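PDB 5LQ5: putative phosphonate binding protein for ABC transporter from Prochlorococcus marinus str. MIT 9301, which binds inorganic phosphite strongly, and methylphosphonate and phosphate very weakly, probably as the solute-binding protein of an ABC transporter. Local coordinates for residues I81-I86 against R251-E256; R130-Y135 against E264-K269; E202-H207 against S257-N262. All coordinates share one frame; numbering follows the deposited sequence. Where two conformers were deposited one is given.

Interaction 1. Residues I81-I86 against R251-E256; sequences IAQRDI and RFIKAE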
loop_
_atom_site.group_PDB
_atom_site.type_symbol
_atom_site.label_atom_id
_atom_site.label_comp_id
_atom_site.label_asym_id
_atom_site.label_seq_id
_atom_site.Cartn_x
_atom_site.Cartn_y
_atom_site.Cartn_z
ATOM N N ILE A 81 -6.751 0.504 13.402
ATOM C CA ILE A 81 -6.708 -0.796 14.125
ATOM C C ILE A 81 -5.308 -1.341 14.383
ATOM O O ILE A 81 -5.013 -1.723 15.509
ATOM C CB ILE A 81 -7.569 -1.859 13.391
ATOM C CG1 ILE A 81 -9.053 -1.480 13.425
ATOM C CG2 ILE A 81 -7.354 -3.262 13.948
ATOM C CD1 ILE A 81 -9.742 -1.657 14.768
ATOM N N ALA A 82 -4.491 -1.429 13.349
ATOM C CA ALA A 82 -3.189 -2.092 13.401
ATOM C C ALA A 82 -2.331 -1.769 12.174
ATOM O O ALA A 82 -2.826 -1.249 11.163
ATOM C CB ALA A 82 -3.380 -3.596 13.489
ATOM N N GLN A 83 -1.051 -2.076 12.273
ATOM C CA GLN A 83 -0.083 -1.950 11.194
ATOM C C GLN A 83 0.955 -3.056 11.392
ATOM O O GLN A 83 0.860 -3.815 12.352
ATOM C CB GLN A 83 0.568 -0.551 11.190
ATOM C CG GLN A 83 1.496 -0.317 12.387
ATOM C CD GLN A 83 2.062 1.083 12.530
ATOM O OE1 GLN A 83 2.491 1.684 11.571
ATOM N NE2 GLN A 83 2.137 1.576 13.768
ATOM N N ARG A 84 1.922 -3.128 10.497
ATOM C CA ARG A 84 3.133 -3.958 10.680
ATOM C C ARG A 84 4.268 -3.120 11.240
ATOM O O ARG A 84 4.249 -1.905 11.157
ATOM C CB ARG A 84 3.551 -4.629 9.377
ATOM C CG ARG A 84 2.424 -5.377 8.676
ATOM C CD ARG A 84 2.709 -5.692 7.214
ATOM N NE ARG A 84 2.877 -4.472 6.426
ATOM C CZ ARG A 84 3.111 -4.442 5.120
ATOM N NH1 ARG A 84 3.234 -5.558 4.421
ATOM N NH2 ARG A 84 3.219 -3.277 4.504
ATOM N N ASP A 85 5.283 -3.773 11.803
ATOM C CA ASP A 85 6.477 -3.040 12.250
ATOM C C ASP A 85 7.074 -2.212 11.125
ATOM O O ASP A 85 7.413 -1.055 11.332
ATOM C CB ASP A 85 7.561 -3.979 12.806
ATOM C CG ASP A 85 7.204 -4.524 14.169
ATOM O OD1 ASP A 85 7.217 -3.747 15.155
ATOM O OD2 ASP A 85 6.889 -5.727 14.254
ATOM N N ILE A 86 7.155 -2.802 9.940
ATOM C CA ILE A 86 7.723 -2.113 8.763
ATOM C C ILE A 86 6.961 -0.852 8.320
ATOM O O ILE A 86 7.542 0.090 7.761
ATOM C CB ILE A 86 7.948 -3.067 7.559
ATOM C CG1 ILE A 86 8.805 -2.375 6.495
ATOM C CG2 ILE A 86 6.653 -3.601 6.958
ATOM C CD1 ILE A 86 10.118 -1.831 7.028
ATOM N N ARG A 251 4.417 -10.078 12.814
ATOM C CA ARG A 251 3.299 -9.696 13.669
ATOM C C ARG A 251 2.618 -8.433 13.137
ATOM O O ARG A 251 3.179 -7.697 12.320
ATOM C CB ARG A 251 3.785 -9.422 15.098
ATOM C CG ARG A 251 4.836 -8.319 15.208
ATOM C CD ARG A 251 5.252 -8.087 16.651
ATOM N NE ARG A 251 6.120 -6.918 16.779
ATOM C CZ ARG A 251 6.359 -6.242 17.899
ATOM N NH1 ARG A 251 5.814 -6.608 19.059
ATOM N NH2 ARG A 251 7.152 -5.174 17.852
ATOM N N PHE A 252 1.417 -8.203 13.633
ATOM C CA PHE A 252 0.781 -6.882 13.596
ATOM C C PHE A 252 0.950 -6.196 14.945
ATOM O O PHE A 252 1.022 -6.858 15.958
ATOM C CB PHE A 252 -0.704 -6.973 13.256
ATOM C CG PHE A 252 -0.986 -7.358 11.826
ATOM C CD1 PHE A 252 -0.861 -6.435 10.802
ATOM C CD2 PHE A 252 -1.369 -8.639 11.514
ATOM C CE1 PHE A 252 -1.118 -6.817 9.485
ATOM C CE2 PHE A 252 -1.631 -9.022 10.224
ATOM C CZ PHE A 252 -1.529 -8.106 9.193
ATOM N N ILE A 253 0.993 -4.876 14.919
ATOM C CA ILE A 253 1.179 -4.007 16.079
ATOM C C ILE A 253 0.163 -2.870 16.042
ATOM O O ILE A 253 -0.459 -2.597 15.010
ATOM C CB ILE A 253 2.605 -3.396 16.131
ATOM C CG1 ILE A 253 2.861 -2.480 14.932
ATOM C CG2 ILE A 253 3.653 -4.499 16.194
ATOM C CD1 ILE A 253 4.122 -1.652 15.079
ATOM N N LYS A 254 0.045 -2.184 17.164
ATOM C CA LYS A 254 -0.865 -1.053 17.314
ATOM C C LYS A 254 -0.446 0.132 16.409
ATOM O O LYS A 254 0.722 0.336 16.089
ATOM C CB LYS A 254 -0.955 -0.567 18.770
ATOM C CG LYS A 254 -1.554 -1.614 19.673
ATOM C CD LYS A 254 -1.723 -1.106 21.081
ATOM C CE LYS A 254 -1.895 -2.278 22.023
ATOM N NZ LYS A 254 -2.079 -1.834 23.428
ATOM N N ALA A 255 -1.449 0.887 16.011
ATOM C CA ALA A 255 -1.264 2.063 15.179
ATOM C C ALA A 255 -2.265 3.103 15.607
ATOM O O ALA A 255 -3.402 2.765 15.922
ATOM C CB ALA A 255 -1.471 1.704 13.715
ATOM N N GLU A 256 -1.872 4.372 15.602
ATOM C CA GLU A 256 -2.815 5.447 15.925
ATOM C C GLU A 256 -2.818 6.522 14.846
ATOM O O GLU A 256 -1.834 6.677 14.119
ATOM C CB GLU A 256 -2.546 6.066 17.304
ATOM C CG GLU A 256 -1.140 6.571 17.548
ATOM C CD GLU A 256 -0.978 7.213 18.921
ATOM O OE1 GLU A 256 -1.874 7.051 19.778
ATOM O OE2 GLU A 256 0.057 7.878 19.155
HETATM O O HOH W 1 -4.205 0.184 17.134
HETATM O O HOH W 2 5.719 -6.656 11.950
#
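Gln83, Asp85 and Ile253 have the most surface buried between 81-86 and 251-256. Gln83 and Ile253 form a hydrogen-bonded antiparallel pair: Gln83 N to Ile253 O and Ile253 N to Gln83 O each measure 2.8 Å, and both donors lie nearly along the acceptor's C=O axis. Their side chains leave the same sheet face and cross obliquely, with Gln83 CG 3.6 Å from Ile253 CG1. A crowded chi1 (69°), with CG between the backbone N and the carbonyl carbon, followed by an extended chain, carries the Gln83 amide to Lys254, one residue beyond its partner Ile253. There NE2 meets a lone pair of Lys254 O at 3.0 Å, nearly in the amide plane, over the methyl of Ala255, while OE1 takes a bond from Gln259 NE2.

The charged contact pairs Asp85 with Arg251, which grips it side-on, NE to OD2 at 2.9 Å and NH2 to OD1 at 3.1 Å, each oxygen using its syn lone pair, with carboxylate and guanidinium planes 22° apart. Ile253 CG2 lies 3.5 Å above one face of that guanidinium, offset toward its rim. A water ties Asp85 N and OD2 to Arg251 O. An alanine in place of Asp85 would remove both carboxylate oxygens and would probably leave the Arg251 side chain less fixed and the water less firmly held.

Strand 252-253 is an outermost strand of the six-stranded mixed sheet, next to strand 79-84, whose Ile81 and Ala82 bond through their backbones to Trp208 on the neighbouring strand 207-210. Phe252 is buried, edge-to-face with Trp208 and Phe247, and touches Ile230 of helix 222-231.

Interaction 2. Residues R130-Y135 against E264-K269; sequences RLMPEY and EEIGRK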
loop_
_atom_site.group_PDB
_atom_site.type_symbol
_atom_site.label_atom_id
_atom_site.label_comp_id
_atom_site.label_asym_id
_atom_site.label_seq_id
_atom_site.Cartn_x
_atom_site.Cartn_y
_atom_site.Cartn_z
ATOM N N ARG A 130 3.666 6.682 -5.348
ATOM C CA ARG A 130 3.421 8.006 -5.929
ATOM C C ARG A 130 3.767 9.156 -4.999
ATOM O O ARG A 130 4.609 9.972 -5.344
ATOM C CB ARG A 130 1.993 8.163 -6.442
ATOM C CG ARG A 130 1.762 9.408 -7.289
ATOM C CD ARG A 130 1.418 10.630 -6.467
ATOM N NE ARG A 130 1.411 11.837 -7.307
ATOM C CZ ARG A 130 0.403 12.216 -8.104
ATOM N NH1 ARG A 130 -0.736 11.545 -8.128
ATOM N NH2 ARG A 130 0.539 13.299 -8.881
ATOM N N LEU A 131 3.086 9.256 -3.853
ATOM C CA LEU A 131 3.187 10.438 -3.005
ATOM C C LEU A 131 4.628 10.672 -2.571
ATOM O O LEU A 131 5.190 11.774 -2.762
ATOM C CB LEU A 131 2.262 10.336 -1.795
ATOM C CG LEU A 131 2.177 11.623 -0.967
ATOM C CD1 LEU A 131 1.340 12.694 -1.665
ATOM C CD2 LEU A 131 1.678 11.337 0.458
ATOM N N MET A 132 5.209 9.664 -1.942
ATOM C CA MET A 132 6.561 9.823 -1.425
ATOM C C MET A 132 7.601 9.908 -2.549
ATOM O O MET A 132 8.457 10.779 -2.501
ATOM C CB MET A 132 6.831 8.786 -0.361
ATOM C CG MET A 132 5.931 8.964 0.885
ATOM S SD MET A 132 5.865 10.613 1.628
ATOM C CE MET A 132 7.594 10.792 2.046
ATOM N N PRO A 133 7.499 9.057 -3.587
ATOM C CA PRO A 133 8.398 9.241 -4.744
ATOM C C PRO A 133 8.381 10.644 -5.341
ATOM O O PRO A 133 9.462 11.222 -5.607
ATOM C CB PRO A 133 7.902 8.178 -5.726
ATOM C CG PRO A 133 7.522 7.030 -4.811
ATOM C CD PRO A 133 6.836 7.723 -3.658
ATOM N N GLU A 134 7.186 11.215 -5.517
ATOM C CA GLU A 134 7.065 12.586 -6.038
ATOM C C GLU A 134 7.702 13.623 -5.084
ATOM O O GLU A 134 8.412 14.534 -5.527
ATOM C CB GLU A 134 5.617 12.973 -6.376
ATOM C CG GLU A 134 5.545 14.313 -7.109
ATOM C CD GLU A 134 4.223 14.636 -7.798
ATOM O OE1 GLU A 134 3.250 13.876 -7.689
ATOM O OE2 GLU A 134 4.162 15.709 -8.442
ATOM N N TYR A 135 7.411 13.483 -3.796
ATOM C CA TYR A 135 8.031 14.323 -2.774
ATOM C C TYR A 135 9.557 14.325 -2.888
ATOM O O TYR A 135 10.185 15.385 -2.883
ATOM C CB TYR A 135 7.562 13.869 -1.374
ATOM C CG TYR A 135 8.084 14.639 -0.204
ATOM C CD1 TYR A 135 7.574 15.899 0.103
ATOM C CD2 TYR A 135 8.998 14.069 0.650
ATOM C CE1 TYR A 135 8.035 16.588 1.209
ATOM C CE2 TYR A 135 9.456 14.725 1.766
ATOM C CZ TYR A 135 8.964 15.977 2.042
ATOM O OH TYR A 135 9.433 16.607 3.154
ATOM N N GLU A 264 -0.339 13.168 5.772
ATOM C CA GLU A 264 -1.414 14.123 5.503
ATOM C C GLU A 264 -0.848 15.452 5.013
ATOM O O GLU A 264 -1.344 16.019 4.050
ATOM C CB GLU A 264 -2.338 14.338 6.726
ATOM C CG GLU A 264 -3.565 15.183 6.402
ATOM C CD GLU A 264 -4.630 15.238 7.478
ATOM O OE1 GLU A 264 -4.478 14.642 8.572
ATOM O OE2 GLU A 264 -5.685 15.875 7.175
ATOM N N GLU A 265 0.187 15.933 5.690
ATOM C CA GLU A 265 0.790 17.245 5.317
ATOM C C GLU A 265 1.411 17.239 3.931
ATOM O O GLU A 265 1.256 18.181 3.153
ATOM C CB GLU A 265 1.835 17.648 6.365
ATOM C CG GLU A 265 1.150 18.014 7.692
ATOM C CD GLU A 265 2.127 18.267 8.831
ATOM O OE1 GLU A 265 3.349 18.029 8.673
ATOM O OE2 GLU A 265 1.665 18.729 9.893
ATOM N N ILE A 266 2.104 16.152 3.623
ATOM C CA ILE A 266 2.678 15.961 2.288
ATOM C C ILE A 266 1.546 15.884 1.242
ATOM O O ILE A 266 1.631 16.504 0.186
ATOM C CB ILE A 266 3.668 14.773 2.234
ATOM C CG1 ILE A 266 4.908 15.046 3.125
ATOM C CG2 ILE A 266 4.072 14.477 0.784
ATOM C CD1 ILE A 266 5.905 13.906 3.239
ATOM N N GLY A 267 0.504 15.110 1.548
ATOM C CA GLY A 267 -0.709 15.044 0.711
ATOM C C GLY A 267 -1.307 16.422 0.414
ATOM O O GLY A 267 -1.687 16.731 -0.716
ATOM N N ARG A 268 -1.412 17.257 1.453
ATOM C CA ARG A 268 -1.951 18.595 1.229
ATOM C C ARG A 268 -1.066 19.415 0.287
ATOM O O ARG A 268 -1.554 20.105 -0.610
ATOM C CB ARG A 268 -2.076 19.348 2.539
ATOM C CG ARG A 268 -3.152 18.826 3.464
ATOM C CD ARG A 268 -3.200 19.687 4.716
ATOM N NE ARG A 268 -4.067 19.068 5.696
ATOM C CZ ARG A 268 -4.193 19.481 6.954
ATOM N NH1 ARG A 268 -3.577 20.591 7.376
ATOM N NH2 ARG A 268 -4.964 18.804 7.792
ATOM N N LYS A 269 0.243 19.344 0.521
ATOM C CA LYS A 269 1.186 20.132 -0.263
ATOM C C LYS A 269 1.172 19.743 -1.737
ATOM O O LYS A 269 1.310 20.577 -2.614
ATOM C CB LYS A 269 2.590 19.980 0.279
ATOM C CG LYS A 269 3.518 21.103 -0.201
ATOM C CD LYS A 269 4.893 20.952 0.395
ATOM C CE LYS A 269 5.628 19.812 -0.256
ATOM N NZ LYS A 269 6.314 20.337 -1.478
#
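Apolar contact dominates, centred on Ile266, which loses more surface here than any other residue. Its CG2 branch, anti to the backbone N, touches Leu131 CG and Tyr135 CD1, both at 3.8 Å. Its CD1 tip meets Met132 SD at 3.7 Å, because the Met132 chain is bent at chi2 and chi3 and curls back across Ile266 at about a right angle. Leu131 CD1 rests against the backbone at Gly267 CA, 3.9 Å away.

The aromatic part is a CH-pi contact. Tyr135 CG is anti to the backbone N (chi1 -179°), which directs the ring at the second helix, and Ile266 CD1 stands over the ring centre, 3.8 Å from the centroid and 5° off its normal. Lys269 CE approaches the same ring at its edge.

The axes of segments 130-135 and 264-269 come within 10.4 Å and cross at 70°. The contact spans the two-lobed fold of a periplasmic binding protein: helix 127-139, which opens with the phosphite-pocket residues Thr127 and Ser128, packs on strands 119-121 and 92-97 of one sheet, whereas helix 261-269 lies beside helix 65-74 of the other lobe.

Charged pairs stay within each helix. Arg130 brings NE and NH2 to the single oxygen Glu134 OE1, the NE bond being 2.8 Å, and Arg130 NH1 bonds to Glu124 O. Arg268 NH2 reaches Glu264 OE2 at 3.1 Å from above the carboxylate plane.

Interaction 3. Residues E202-H207 against S257-N262; sequences EYVDYH and SKQYKN. With PO3 (phosphite ion), chain B.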
loop_
_atom_site.group_PDB
_atom_site.type_symbol
_atom_site.label_atom_id
_atom_site.label_comp_id
_atom_site.label_asym_id
_atom_site.label_seq_id
_atom_site.Cartn_x
_atom_site.Cartn_y
_atom_site.Cartn_z
ATOM N N GLU A 202 12.740 6.756 5.031
ATOM C CA GLU A 202 11.567 6.131 5.677
ATOM C C GLU A 202 10.396 7.085 5.871
ATOM O O GLU A 202 10.582 8.298 6.030
ATOM C CB GLU A 202 11.927 5.580 7.066
ATOM C CG GLU A 202 12.992 4.488 7.036
ATOM C CD GLU A 202 13.843 4.399 8.300
ATOM O OE1 GLU A 202 14.141 5.431 8.932
ATOM O OE2 GLU A 202 14.239 3.271 8.656
ATOM N N TYR A 203 9.205 6.494 5.894
ATOM C CA TYR A 203 7.938 7.202 6.113
ATOM C C TYR A 203 6.914 6.160 6.628
ATOM O O TYR A 203 7.184 4.970 6.619
ATOM C CB TYR A 203 7.443 7.938 4.825
ATOM C CG TYR A 203 7.399 7.034 3.636
ATOM C CD1 TYR A 203 6.284 6.217 3.431
ATOM C CD2 TYR A 203 8.486 6.928 2.751
ATOM C CE1 TYR A 203 6.237 5.337 2.369
ATOM C CE2 TYR A 203 8.441 6.052 1.672
ATOM C CZ TYR A 203 7.315 5.240 1.502
ATOM O OH TYR A 203 7.250 4.339 0.461
ATOM N N VAL A 204 5.726 6.620 7.032
ATOM C CA VAL A 204 4.674 5.700 7.535
ATOM C C VAL A 204 3.789 5.253 6.364
ATOM O O VAL A 204 3.546 6.033 5.461
ATOM C CB VAL A 204 3.800 6.341 8.635
ATOM C CG1 VAL A 204 2.879 7.406 8.086
ATOM C CG2 VAL A 204 2.987 5.287 9.335
ATOM N N ASP A 205 3.274 4.024 6.394
ATOM C CA ASP A 205 2.455 3.548 5.274
ATOM C C ASP A 205 1.229 2.729 5.716
ATOM O O ASP A 205 0.207 3.306 6.150
ATOM C CB ASP A 205 3.328 2.877 4.204
ATOM C CG ASP A 205 2.619 2.784 2.823
ATOM O OD1 ASP A 205 1.398 3.105 2.724
ATOM O OD2 ASP A 205 3.311 2.478 1.816
ATOM N N TYR A 206 1.270 1.413 5.511
ATOM C CA TYR A 206 0.036 0.644 5.528
ATOM C C TYR A 206 -0.577 0.477 6.900
ATOM O O TYR A 206 0.126 0.432 7.911
ATOM C CB TYR A 206 0.244 -0.743 4.933
ATOM C CG TYR A 206 0.584 -0.800 3.466
ATOM C CD1 TYR A 206 -0.383 -1.164 2.550
ATOM C CD2 TYR A 206 1.869 -0.578 2.989
ATOM C CE1 TYR A 206 -0.115 -1.269 1.203
ATOM C CE2 TYR A 206 2.170 -0.664 1.619
ATOM C CZ TYR A 206 1.185 -1.044 0.734
ATOM O OH TYR A 206 1.534 -1.133 -0.618
ATOM N N HIS A 207 -1.903 0.368 6.923
ATOM C CA HIS A 207 -2.659 0.147 8.148
ATOM C C HIS A 207 -4.081 -0.299 7.916
ATOM O O HIS A 207 -4.685 0.013 6.879
ATOM C CB HIS A 207 -2.639 1.398 9.026
ATOM C CG HIS A 207 -3.229 2.629 8.404
ATOM N ND1 HIS A 207 -2.609 3.335 7.391
ATOM C CD2 HIS A 207 -4.343 3.328 8.712
ATOM C CE1 HIS A 207 -3.345 4.391 7.084
ATOM N NE2 HIS A 207 -4.396 4.412 7.876
ATOM N N SER A 257 -3.941 7.244 14.771
ATOM C CA SER A 257 -4.176 8.301 13.764
ATOM C C SER A 257 -3.107 9.392 13.756
ATOM O O SER A 257 -2.767 9.882 12.699
ATOM C CB SER A 257 -5.570 8.950 13.888
ATOM O OG SER A 257 -5.719 9.668 15.089
ATOM N N LYS A 258 -2.613 9.751 14.943
ATOM C CA LYS A 258 -1.526 10.742 15.103
ATOM C C LYS A 258 -0.305 10.483 14.201
ATOM O O LYS A 258 0.369 11.430 13.725
ATOM C CB LYS A 258 -1.046 10.794 16.565
ATOM C CG LYS A 258 -1.788 11.772 17.467
ATOM C CD LYS A 258 -1.687 11.390 18.945
ATOM C CE LYS A 258 -0.267 11.406 19.492
ATOM N NZ LYS A 258 0.209 12.783 19.795
ATOM N N GLN A 259 -0.048 9.206 13.928
ATOM C CA GLN A 259 1.210 8.832 13.269
ATOM C C GLN A 259 1.202 9.212 11.772
ATOM O O GLN A 259 2.266 9.278 11.145
ATOM C CB GLN A 259 1.671 7.389 13.557
ATOM C CG GLN A 259 1.102 6.271 12.725
ATOM C CD GLN A 259 1.927 4.974 12.773
ATOM O OE1 GLN A 259 2.663 4.687 13.709
ATOM N NE2 GLN A 259 1.805 4.193 11.731
ATOM N N TYR A 260 0.023 9.523 11.231
ATOM C CA TYR A 260 -0.108 9.796 9.784
ATOM C C TYR A 260 -0.105 11.298 9.450
ATOM O O TYR A 260 -0.398 11.691 8.333
ATOM C CB TYR A 260 -1.388 9.133 9.221
ATOM C CG TYR A 260 -1.329 7.650 9.461
ATOM C CD1 TYR A 260 -0.562 6.789 8.650
ATOM C CD2 TYR A 260 -1.925 7.125 10.596
ATOM C CE1 TYR A 260 -0.466 5.418 8.959
ATOM C CE2 TYR A 260 -1.816 5.802 10.923
ATOM C CZ TYR A 260 -1.101 4.956 10.127
ATOM O OH TYR A 260 -1.009 3.668 10.570
ATOM N N LYS A 261 0.220 12.134 10.439
ATOM C CA LYS A 261 0.305 13.594 10.272
ATOM C C LYS A 261 1.205 14.040 9.116
ATOM O O LYS A 261 0.831 14.888 8.312
ATOM C CB LYS A 261 0.798 14.249 11.592
ATOM C CG LYS A 261 0.734 15.762 11.650
ATOM C CD LYS A 261 1.406 16.260 12.930
ATOM C CE LYS A 261 1.749 17.745 12.903
ATOM N NZ LYS A 261 3.046 18.067 12.229
ATOM N N ASN A 262 2.378 13.434 9.032
ATOM C CA ASN A 262 3.353 13.792 7.979
ATOM C C ASN A 262 2.825 13.396 6.586
ATOM O O ASN A 262 2.906 14.173 5.640
ATOM C CB ASN A 262 4.710 13.156 8.266
ATOM C CG ASN A 262 5.721 13.418 7.185
ATOM O OD1 ASN A 262 6.197 14.555 6.988
ATOM N ND2 ASN A 262 6.048 12.375 6.450
HETATM P P PO3 B . 0.625 2.313 -0.787
HETATM O O1 PO3 B . 2.132 2.514 -0.415
HETATM O O2 PO3 B . -0.301 3.557 -0.464
HETATM O O3 PO3 B . 0.466 1.850 -2.262
HETATM O O HOH W 3 5.550 9.619 7.443
HETATM O O HOH W 4 1.193 2.533 9.220
#
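The tight part is a face-to-face stack of His207 on Tyr260, centroids 4.0 Å apart and planes at 28°. The two side chains meet tip to tip, so that Tyr260 CZ lies 3.5 Å above the centre of the imidazole and Tyr260 OH comes 3.2 Å from His207 CB. His207 ND1 donates to Asp205 O at 3.1 Å, nearly in the ring plane, which fixes the ring's rotation. The other face of Tyr260 carries Gln259 CG. Val204 CG2 packs against Tyr260 CE1 at 3.5 Å. In the given one of its two deposited conformers, Val204 CG2 also comes within 2.9 Å of Gln259 NE2. A buried water donates to Tyr206 O and accepts from Tyr260 OH.

On the looser, solvent side, one water accepts from Val204 N and from ND2 of the exposed Asn262; no direct hydrogen bond joins the segments.

The stack and the His207 ND1 bond are consistent with holding the loop that carries Asp205 and Tyr206 into the phosphite pocket. Asp205 OD1 accepts from Gly65 N, while Asp205 OD2 lies 2.5 Å from phosphite O1, so close that one of the two acid groups is probably protonated and donates to the other.

In the fold
Interaction 2 and interaction 3 are buried, whereas interaction 1 is only partly so, lying at the sheet's edge with its salt bridge at an exposed arginine. Chemistry follows place: backbone bonds and charge in interaction 1, purely apolar and CH-pi contact in interaction 2, and ring stacking and bridging water behind a loop that reaches the ligand in interaction 3. Interactions 2 and 3 share helix 261-269 and touch through Met132 and Tyr203. Interactions 1 and 3, centres about 11 Å apart, also touch, with Ala82 O 3.4 Å from His207 CB. Interactions 1 and 2 do not touch, their nearest atoms about 10 Å apart.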